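Local coordinates for TraM protein (Plasmid R64, PDB 3WZ3) that is probably an inner-membrane component of the type IVB secretion (conjugation) apparatus of the plasmid, represented here by its periplasmic domain, at residues 55-58 with 59-63; 119-123 with 124-128. All coordinates share one frame; numbering follows the deposited sequence.

Contact 1 of 2, residues 55-58 with 59-63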
loop_
_atom_site.group_PDB
_atom_site.type_symbol
_atom_site.label_atom_id
_atom_site.label_comp_id
_atom_site.label_asym_id
_atom_site.label_seq_id
_atom_site.Cartn_x
_atom_site.Cartn_y
_atom_site.Cartn_z
ATOM N N SER A 55 0.801 -12.309 -5.640
ATOM C CA SER A 55 -0.073 -13.204 -4.874
ATOM C C SER A 55 -1.328 -13.634 -5.633
ATOM O O SER A 55 -2.249 -14.187 -5.033
ATOM C CB SER A 55 -0.471 -12.561 -3.542
ATOM O OG SER A 55 0.654 -12.474 -2.670
ATOM N N ASN A 56 -1.359 -13.366 -6.936
ATOM C CA ASN A 56 -2.496 -13.722 -7.780
ATOM C C ASN A 56 -3.814 -13.229 -7.196
ATOM O O ASN A 56 -4.848 -13.898 -7.289
ATOM C CB ASN A 56 -2.553 -15.234 -8.002
ATOM C CG ASN A 56 -3.366 -15.594 -9.208
ATOM O OD1 ASN A 56 -3.442 -14.823 -10.170
ATOM N ND2 ASN A 56 -3.999 -16.765 -9.167
ATOM N N ILE A 57 -3.796 -12.033 -6.613
ATOM C CA ILE A 57 -4.982 -11.520 -5.922
ATOM C C ILE A 57 -6.180 -11.248 -6.813
ATOM O O ILE A 57 -7.277 -11.707 -6.515
ATOM C CB ILE A 57 -4.638 -10.226 -5.153
ATOM C CG1 ILE A 57 -3.603 -10.515 -4.075
ATOM C CG2 ILE A 57 -5.898 -9.564 -4.589
ATOM C CD1 ILE A 57 -4.053 -11.532 -3.090
ATOM N N LEU A 58 -5.989 -10.489 -7.885
ATOM C CA LEU A 58 -7.124 -10.040 -8.677
ATOM C C LEU A 58 -7.834 -11.206 -9.335
ATOM O O LEU A 58 -9.057 -11.242 -9.363
ATOM C CB LEU A 58 -6.683 -9.018 -9.728
ATOM C CG LEU A 58 -6.125 -7.729 -9.132
ATOM C CD1 LEU A 58 -5.778 -6.795 -10.278
ATOM C CD2 LEU A 58 -7.137 -7.114 -8.194
ATOM N N GLU A 59 -7.067 -12.155 -9.862
ATOM C CA GLU A 59 -7.679 -13.310 -10.499
ATOM C C GLU A 59 -8.432 -14.149 -9.491
ATOM O O GLU A 59 -9.504 -14.660 -9.791
ATOM C CB GLU A 59 -6.632 -14.180 -11.200
ATOM C CG GLU A 59 -7.224 -15.473 -11.739
ATOM C CD GLU A 59 -6.194 -16.383 -12.377
ATOM O OE1 GLU A 59 -5.737 -16.063 -13.496
ATOM O OE2 GLU A 59 -5.851 -17.427 -11.765
ATOM N N THR A 60 -7.889 -14.293 -8.286
ATOM C CA THR A 60 -8.554 -15.090 -7.258
ATOM C C THR A 60 -9.819 -14.396 -6.750
ATOM O O THR A 60 -10.857 -15.037 -6.564
ATOM C CB THR A 60 -7.615 -15.407 -6.086
ATOM O OG1 THR A 60 -6.439 -16.058 -6.582
ATOM C CG2 THR A 60 -8.315 -16.325 -5.069
ATOM N N ILE A 61 -9.750 -13.088 -6.532
ATOM C CA ILE A 61 -10.930 -12.329 -6.141
ATOM C C ILE A 61 -12.022 -12.501 -7.189
ATOM O O ILE A 61 -13.177 -12.795 -6.844
ATOM C CB ILE A 61 -10.603 -10.836 -5.942
ATOM C CG1 ILE A 61 -9.796 -10.640 -4.657
ATOM C CG2 ILE A 61 -11.898 -10.029 -5.852
ATOM C CD1 ILE A 61 -9.399 -9.183 -4.404
ATOM N N LYS A 62 -11.665 -12.339 -8.456
ATOM C CA LYS A 62 -12.663 -12.403 -9.529
ATOM C C LYS A 62 -13.233 -13.803 -9.717
ATOM O O LYS A 62 -14.451 -13.984 -9.791
ATOM C CB LYS A 62 -12.072 -11.917 -10.851
ATOM C CG LYS A 62 -13.050 -11.966 -12.021
ATOM C CD LYS A 62 -12.362 -11.534 -13.304
ATOM C CE LYS A 62 -13.323 -11.546 -14.483
ATOM N NZ LYS A 62 -13.913 -12.900 -14.690
ATOM N N LYS A 63 -12.361 -14.795 -9.797
ATOM C CA LYS A 63 -12.813 -16.149 -10.101
ATOM C C LYS A 63 -13.486 -16.838 -8.929
ATOM O O LYS A 63 -14.487 -17.540 -9.114
ATOM C CB LYS A 63 -11.652 -16.988 -10.627
ATOM C CG LYS A 63 -11.267 -16.614 -12.045
ATOM C CD LYS A 63 -10.013 -17.344 -12.491
ATOM C CE LYS A 63 -10.147 -18.846 -12.305
ATOM N NZ LYS A 63 -8.866 -19.549 -12.621
HETATM O O HOH W 1 -4.184 -12.117 -10.469
HETATM O O HOH W 2 -3.131 -15.708 -12.928
#
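The contact is the first turn of helix 57-64, where N56, at its N-cap position, meets E59 and T60. The backbone O of N56 takes the hydroxyl of T60 (OG1 to N56 O 2.8 Å) and also the amide N of T60, the two donors coming from opposite faces of the carbonyl plane. With OG1 beside its own backbone N (chi1 -56°), the hydroxyl can reach the same oxygen as the amide. The N56 side chain makes no capping bond of its own; CG swings away from the backbone N (chi1 -160°) and carries the amide to E59. There ND2 donates to OE2 of E59 at 3.3 Å, nearly straight, with the acceptor in the amide plane but met from above the carboxylate plane; the two flat groups stand 80° apart. One water bridges N56 OD1 to the backbone N of E59, an N-H of the first turn, a link that probably stands in for the direct cap. N56 also has positive phi and is the C-prime residue of a Schellman motif ending helix 42-54, so one residue closes that helix and starts the next. On the inner side, I61 N donates to I57 O at 2.8 Å, while CG2 of I57 packs against CD1 of I61 at 3.5 Å. Both isoleucines are buried and touch L100 of strand 88-101. L58 leans instead on Y29 and I33 of helix 29-35, while OE2 of E59 also has a long salt bridge from K63 NZ.

Contact 2 of 2, residues 119-123 with 124-128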
loop_
_atom_site.group_PDB
_atom_site.type_symbol
_atom_site.label_atom_id
_atom_site.label_comp_id
_atom_site.label_asym_id
_atom_site.label_seq_id
_atom_site.Cartn_x
_atom_site.Cartn_y
_atom_site.Cartn_z
ATOM N N GLN A 119 7.178 10.428 -0.820
ATOM C CA GLN A 119 7.818 11.704 -1.128
ATOM C C GLN A 119 6.836 12.857 -0.970
ATOM O O GLN A 119 5.632 12.684 -1.102
ATOM C CB GLN A 119 8.396 11.712 -2.550
ATOM C CG GLN A 119 7.335 11.630 -3.653
ATOM C CD GLN A 119 7.949 11.458 -5.039
ATOM O OE1 GLN A 119 9.170 11.375 -5.190
ATOM N NE2 GLN A 119 7.108 11.407 -6.056
ATOM N N ARG A 120 7.375 14.040 -0.696
ATOM C CA ARG A 120 6.578 15.252 -0.646
ATOM C C ARG A 120 6.068 15.622 -2.040
ATOM O O ARG A 120 6.728 15.356 -3.048
ATOM C CB ARG A 120 7.425 16.408 -0.105
ATOM C CG ARG A 120 7.632 16.401 1.410
ATOM C CD ARG A 120 6.313 16.507 2.216
ATOM N NE ARG A 120 5.396 17.463 1.570
ATOM C CZ ARG A 120 5.510 18.781 1.645
ATOM N NH1 ARG A 120 6.453 19.349 2.400
ATOM N NH2 ARG A 120 4.653 19.536 0.968
ATOM N N VAL A 121 4.896 16.273 -2.057
ATOM C CA VAL A 121 4.225 16.760 -3.253
ATOM C C VAL A 121 3.735 18.169 -2.929
ATOM O O VAL A 121 3.388 18.462 -1.798
ATOM C CB VAL A 121 2.997 15.884 -3.583
ATOM C CG1 VAL A 121 2.256 16.394 -4.808
ATOM C CG2 VAL A 121 3.450 14.453 -3.813
ATOM N N ASP A 122 3.733 19.037 -3.934
ATOM C CA ASP A 122 3.160 20.371 -3.803
ATOM C C ASP A 122 1.708 20.224 -3.348
ATOM O O ASP A 122 0.919 19.550 -4.022
ATOM C CB ASP A 122 3.228 21.048 -5.181
ATOM C CG ASP A 122 2.685 22.468 -5.191
ATOM O OD1 ASP A 122 2.132 22.933 -4.183
ATOM O OD2 ASP A 122 2.820 23.119 -6.252
ATOM N N PRO A 123 1.344 20.837 -2.209
ATOM C CA PRO A 123 -0.038 20.714 -1.729
ATOM C C PRO A 123 -1.072 21.352 -2.669
ATOM O O PRO A 123 -2.254 21.043 -2.543
ATOM C CB PRO A 123 -0.013 21.406 -0.367
ATOM C CG PRO A 123 1.457 21.441 0.020
ATOM C CD PRO A 123 2.188 21.602 -1.271
ATOM N N ARG A 124 -0.633 22.190 -3.597
ATOM C CA ARG A 124 -1.528 22.720 -4.632
ATOM C C ARG A 124 -1.970 21.622 -5.595
ATOM O O ARG A 124 -2.990 21.741 -6.268
ATOM C CB ARG A 124 -0.844 23.845 -5.417
ATOM C CG ARG A 124 -1.715 24.424 -6.528
ATOM C CD ARG A 124 -2.952 25.072 -5.926
ATOM N NE ARG A 124 -3.883 25.593 -6.926
ATOM C CZ ARG A 124 -4.841 24.874 -7.501
ATOM N NH1 ARG A 124 -4.983 23.587 -7.200
ATOM N NH2 ARG A 124 -5.654 25.438 -8.393
ATOM N N LEU A 125 -1.184 20.551 -5.672
ATOM C CA LEU A 125 -1.475 19.424 -6.554
ATOM C C LEU A 125 -2.221 18.302 -5.820
ATOM O O LEU A 125 -3.238 17.800 -6.294
ATOM C CB LEU A 125 -0.166 18.894 -7.134
ATOM C CG LEU A 125 0.166 19.055 -8.617
ATOM C CD1 LEU A 125 -0.440 20.308 -9.228
ATOM C CD2 LEU A 125 1.680 19.018 -8.822
ATOM N N LYS A 126 -1.699 17.905 -4.662
ATOM C CA LYS A 126 -2.349 16.938 -3.801
ATOM C C LYS A 126 -2.376 17.493 -2.385
ATOM O O LYS A 126 -1.318 17.718 -1.782
ATOM C CB LYS A 126 -1.580 15.612 -3.794
ATOM C CG LYS A 126 -1.603 14.867 -5.099
ATOM C CD LYS A 126 -0.972 13.483 -4.928
ATOM C CE LYS A 126 -1.070 12.716 -6.238
ATOM N NZ LYS A 126 -0.490 11.342 -6.130
ATOM N N PRO A 127 -3.572 17.737 -1.844
ATOM C CA PRO A 127 -3.630 18.430 -0.555
ATOM C C PRO A 127 -2.975 17.675 0.602
ATOM O O PRO A 127 -2.626 18.312 1.596
ATOM C CB PRO A 127 -5.140 18.638 -0.330
ATOM C CG PRO A 127 -5.776 17.564 -1.155
ATOM C CD PRO A 127 -4.927 17.432 -2.367
ATOM N N SER A 128 -2.798 16.356 0.473
ATOM C CA SER A 128 -2.055 15.600 1.486
ATOM C C SER A 128 -0.596 16.015 1.527
ATOM O O SER A 128 0.071 15.791 2.528
ATOM C CB SER A 128 -2.079 14.097 1.175
ATOM O OG SER A 128 -1.347 13.836 0.005
#
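The backbone O of D122 is gripped by two successive amides: L125 N at 2.9 Å and K126 N at 3.2 Å. The K126 bond lies in the carbonyl plane and is fairly straight at hydrogen (166°), whereas L125 N comes in from above that plane. The D122 side chain adds a third bond from the same residue. With CG turned away from the backbone N (chi1 -179°), OD1 reaches forward and accepts from R124 N, the two atoms 2.9 Å apart. This amide meets OD1 from above the carboxylate plane, and the link from an aspartate side chain to the N-H two residues on is that of an Asx turn. Together the three bonds make an Asx motif, with a beta turn, D122 to L125, inside it. Strand 110-120 ends here, and the chain turns back toward strand 130-139, making the connection of a beta hairpin. P123, within the turn, offers CA as a weak C-H donor to K126 O at 3.3 Å. At the root of the turn, V121 points across to the returning chain: its CG1 meets CB of K126 at 4.0 Å, the two side chains lying at a slant, and approaches CB of L125 a little farther off. The K126 chain then runs extended away from the turn, its NZ forming a salt bridge with E131 and a hydrogen bond to P38 O. Three successive N-H groups, R124 to K126, all donate to D122, so this exposed turn probably owes its shape more to these backbone-directed bonds than to its sparse apolar packing.

From the N terminus, contact 1 comes first, after helices 7-22, 29-35 and 42-54; it makes the tight junction between helix 42-54 and helix 57-64, the last helix before the sheet begins at strand 67-82. Contact 2 comes at the end of the third strand, 110-120; it lies within the loop between strands 110-120 and 130-139, the last two of the four-stranded antiparallel sheet, and folds it back on itself. The two are in series, neither nesting nor crossing. The centres of contact 1 and contact 2 are 32 Å apart, on opposite sides of the chain's centre. In contact 1 the last helix packs on strand 88-101 and helix 29-35, whereas contact 2 lies by W5, near the N-terminal end of the chain.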